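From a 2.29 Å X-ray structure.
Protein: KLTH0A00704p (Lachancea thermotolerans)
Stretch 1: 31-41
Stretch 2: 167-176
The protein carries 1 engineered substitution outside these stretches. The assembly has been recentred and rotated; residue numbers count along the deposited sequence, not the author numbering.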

# COMPACT_ATOMS: atom_id res chain seq x y z
N LEU A 31 1.61 -13.88 3.54
CA LEU A 31 2.99 -13.88 3.02
C LEU A 31 3.07 -13.68 1.52
O LEU A 31 3.78 -12.78 1.09
CB LEU A 31 3.75 -15.14 3.40
CG LEU A 31 3.95 -15.41 4.91
CD1 LEU A 31 4.61 -16.79 5.11
CD2 LEU A 31 4.78 -14.34 5.58
N LYS A 32 2.34 -14.49 0.71
CA LYS A 32 2.32 -14.31 -0.74
C LYS A 32 1.83 -12.89 -1.14
O LYS A 32 2.43 -12.23 -2.00
CB LYS A 32 1.47 -15.40 -1.47
CG LYS A 32 2.10 -16.79 -1.48
CD LYS A 32 1.25 -17.81 -2.26
CE LYS A 32 1.67 -19.24 -1.91
NZ LYS A 32 0.80 -20.28 -2.56
N ALA A 33 0.71 -12.46 -0.52
CA ALA A 33 0.10 -11.17 -0.78
C ALA A 33 1.08 -10.00 -0.56
O ALA A 33 1.32 -9.16 -1.47
CB ALA A 33 -1.21 -10.98 0.01
N ALA A 34 1.70 -10.02 0.61
CA ALA A 34 2.74 -9.06 0.90
C ALA A 34 3.91 -9.15 -0.11
O ALA A 34 4.48 -8.12 -0.52
CB ALA A 34 3.21 -9.23 2.32
N LEU A 35 4.26 -10.36 -0.55
CA LEU A 35 5.40 -10.46 -1.44
C LEU A 35 5.06 -9.83 -2.79
O LEU A 35 5.79 -8.95 -3.25
CB LEU A 35 5.94 -11.90 -1.57
CG LEU A 35 6.78 -12.47 -0.42
CD1 LEU A 35 7.04 -13.97 -0.62
CD2 LEU A 35 8.09 -11.72 -0.14
N LEU A 36 3.91 -10.21 -3.37
CA LEU A 36 3.40 -9.60 -4.58
C LEU A 36 3.46 -8.05 -4.55
O LEU A 36 4.06 -7.40 -5.42
CB LEU A 36 1.95 -10.00 -4.71
CG LEU A 36 1.21 -10.40 -5.97
CD1 LEU A 36 -0.17 -9.72 -5.98
CD2 LEU A 36 1.97 -10.19 -7.28
N ILE A 37 2.83 -7.46 -3.53
CA ILE A 37 2.70 -6.03 -3.40
C ILE A 37 4.09 -5.36 -3.35
O ILE A 37 4.36 -4.47 -4.14
CB ILE A 37 1.84 -5.70 -2.18
CG1 ILE A 37 0.37 -6.07 -2.44
CG2 ILE A 37 1.89 -4.24 -1.82
CD1 ILE A 37 -0.44 -5.91 -1.18
N CYS A 38 4.98 -5.83 -2.48
CA CYS A 38 6.38 -5.34 -2.43
C CYS A 38 7.24 -5.55 -3.71
O CYS A 38 7.98 -4.66 -4.11
CB CYS A 38 7.12 -5.88 -1.18
SG CYS A 38 6.33 -5.32 0.38
N HIS A 39 7.13 -6.71 -4.36
CA HIS A 39 7.99 -6.97 -5.52
C HIS A 39 7.56 -6.14 -6.76
O HIS A 39 8.32 -5.97 -7.70
CB HIS A 39 8.01 -8.46 -5.86
CG HIS A 39 8.76 -9.30 -4.87
ND1 HIS A 39 9.60 -8.77 -3.91
CD2 HIS A 39 8.82 -10.65 -4.72
CE1 HIS A 39 10.12 -9.75 -3.20
NE2 HIS A 39 9.68 -10.90 -3.68
N SER A 40 6.33 -5.63 -6.74
CA SER A 40 5.83 -4.83 -7.83
C SER A 40 6.40 -3.41 -7.90
O SER A 40 6.14 -2.71 -8.85
CB SER A 40 4.33 -4.70 -7.70
OG SER A 40 3.97 -3.66 -6.74
N LYS A 41 7.15 -2.96 -6.91
CA LYS A 41 7.60 -1.52 -6.92
C LYS A 41 9.09 -1.39 -6.82
O LYS A 41 9.75 -2.35 -6.50
CB LYS A 41 6.93 -0.69 -5.81
CG LYS A 41 5.40 -0.76 -5.80
CD LYS A 41 4.75 0.02 -6.96
CE LYS A 41 3.31 -0.43 -7.32
NZ LYS A 41 2.75 -1.34 -6.26
N LEU A 167 -8.64 -14.84 -5.17
CA LEU A 167 -8.27 -13.62 -4.53
C LEU A 167 -6.86 -13.16 -4.94
O LEU A 167 -6.63 -11.94 -5.16
CB LEU A 167 -8.33 -13.77 -3.04
CG LEU A 167 -7.98 -12.50 -2.30
CD1 LEU A 167 -9.15 -11.58 -2.45
CD2 LEU A 167 -7.77 -12.80 -0.85
N PHE A 168 -5.95 -14.10 -5.10
CA PHE A 168 -4.59 -13.73 -5.41
C PHE A 168 -4.46 -13.10 -6.82
O PHE A 168 -3.69 -12.14 -7.00
CB PHE A 168 -3.66 -14.91 -5.24
CG PHE A 168 -2.20 -14.55 -5.40
CD1 PHE A 168 -1.51 -13.87 -4.37
CD2 PHE A 168 -1.51 -14.90 -6.56
CE1 PHE A 168 -0.16 -13.55 -4.49
CE2 PHE A 168 -0.15 -14.57 -6.70
CZ PHE A 168 0.51 -13.90 -5.67
N ARG A 169 -5.20 -13.63 -7.79
CA ARG A 169 -5.06 -13.22 -9.20
C ARG A 169 -5.72 -11.88 -9.36
O ARG A 169 -5.35 -11.04 -10.17
CB ARG A 169 -5.67 -14.24 -10.18
CG ARG A 169 -5.02 -15.62 -10.14
CD ARG A 169 -5.41 -16.54 -11.31
NE ARG A 169 -6.75 -17.13 -11.21
CZ ARG A 169 -7.05 -18.45 -11.20
NH1 ARG A 169 -6.11 -19.38 -11.29
NH2 ARG A 169 -8.32 -18.84 -11.12
N TYR A 170 -6.76 -11.71 -8.57
CA TYR A 170 -7.49 -10.52 -8.62
C TYR A 170 -6.52 -9.36 -8.09
O TYR A 170 -6.36 -8.32 -8.71
CB TYR A 170 -8.72 -10.63 -7.75
CG TYR A 170 -9.37 -9.28 -7.72
CD1 TYR A 170 -10.02 -8.78 -8.84
CD2 TYR A 170 -9.18 -8.41 -6.64
CE1 TYR A 170 -10.54 -7.49 -8.85
CE2 TYR A 170 -9.71 -7.12 -6.63
CZ TYR A 170 -10.39 -6.67 -7.74
OH TYR A 170 -10.97 -5.40 -7.75
N LEU A 171 -5.83 -9.65 -7.01
CA LEU A 171 -4.92 -8.76 -6.36
C LEU A 171 -3.75 -8.48 -7.31
O LEU A 171 -3.29 -7.35 -7.35
CB LEU A 171 -4.50 -9.35 -5.02
CG LEU A 171 -3.39 -8.67 -4.23
CD1 LEU A 171 -3.93 -7.33 -3.67
CD2 LEU A 171 -3.07 -9.66 -3.10
N GLU A 172 -3.34 -9.46 -8.12
CA GLU A 172 -2.27 -9.21 -9.06
C GLU A 172 -2.72 -8.18 -10.08
O GLU A 172 -1.97 -7.26 -10.46
CB GLU A 172 -1.90 -10.44 -9.83
CG GLU A 172 -0.96 -11.35 -9.10
CD GLU A 172 -0.79 -12.66 -9.83
OE1 GLU A 172 0.36 -12.94 -10.24
OE2 GLU A 172 -1.80 -13.40 -10.01
N THR A 173 -3.97 -8.30 -10.47
CA THR A 173 -4.46 -7.34 -11.42
C THR A 173 -4.68 -5.99 -10.78
O THR A 173 -4.43 -4.97 -11.42
CB THR A 173 -5.76 -7.82 -12.02
OG1 THR A 173 -5.53 -9.17 -12.49
CG2 THR A 173 -6.13 -6.96 -13.16
N LEU A 174 -5.17 -5.97 -9.55
CA LEU A 174 -5.46 -4.69 -8.99
C LEU A 174 -4.16 -3.92 -8.80
O LEU A 174 -4.12 -2.75 -9.07
CB LEU A 174 -6.22 -4.83 -7.69
CG LEU A 174 -6.49 -3.68 -6.76
CD1 LEU A 174 -7.08 -4.26 -5.53
CD2 LEU A 174 -5.17 -3.11 -6.28
N VAL A 175 -3.11 -4.60 -8.37
CA VAL A 175 -1.84 -3.92 -8.12
C VAL A 175 -1.36 -3.28 -9.41
O VAL A 175 -0.93 -2.12 -9.38
CB VAL A 175 -0.75 -4.89 -7.67
CG1 VAL A 175 0.56 -4.12 -7.53
CG2 VAL A 175 -1.12 -5.51 -6.33
N GLY A 176 -1.47 -3.99 -10.55
CA GLY A 176 -0.91 -3.41 -11.71
C GLY A 176 -1.70 -2.19 -12.15
O GLY A 176 -1.18 -1.39 -12.88

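Two helical segments far apart in sequence run side by side here, nearly parallel: their N-to-C directions differ by 19°, and their axes come within 10.3 Å. Each helix satisfies its own backbone through i to i+4 hydrogen bonds, and no hydrogen bond passes between the two. What joins them is side-chain packing, which buries 413 Å² counted over both sides. The register pairs A33 with F168 and I37 with V175, their CA atoms 7.1 Å and 6.9 Å apart.

Along stretch 2, L167 does not reach the partner, and F168 makes the first contact. Its CA-to-CB bond points sideways, but with chi1 at t the ring extends to the other helix. The ring edge meets backbone: F168 CE1 lies 3.8 Å from K32 O and 4.2 Å from A33 N. An aromatic edge tolerates such polar neighbours, and K32 O already accepts the helical bond from L36 N. The K32 side chain adds only its aliphatic root, K32 CB lying 3.9 Å from F168 CE1, while its charged end leads away from the contact. At the tip of the ring, F168 CZ packs 3.6 Å from L36 CG.

R169 points away and Y170 is out of reach, so the next turn of the helix brings L171 to the contact. L171 CD2 lies 3.9 Å from A33 CB, where the small alanine lets a leucine come close to the opposing backbone, and L171 CG lies 3.8 Å from L36 CD1. E172 follows at the margin, where a charged residue is at home; E172 CG, an aliphatic methylene, touches L36 CD1 at 3.6 Å.

These residues, with V175, form the hole that receives L36 as a knob. Its chi1 of -140° and chi2 of -137° both lie between the usual wells, but the branched, flexible leucine fills the space among F168, L171, E172 and V175.

T173 turns away and bonds its own helix, T173 OG1 donating to R169 O at 3.0 Å; L174 makes no contact. V175 closes the interface, its two methyls serving different neighbours. V175 CG2 meets apolar carbons, 4.2 Å from I37 CG1 and 4.3 Å from L36 CD1; V175 CG1 lies 3.5 Å from S40 OG and 3.8 Å from K41 NZ. These polar atoms can lie against a methyl because they bond within stretch 1: K41 NZ donates to S40 OG at 2.7 Å, and S40 OG to I37 O at 2.8 Å. G176 adds no side chain.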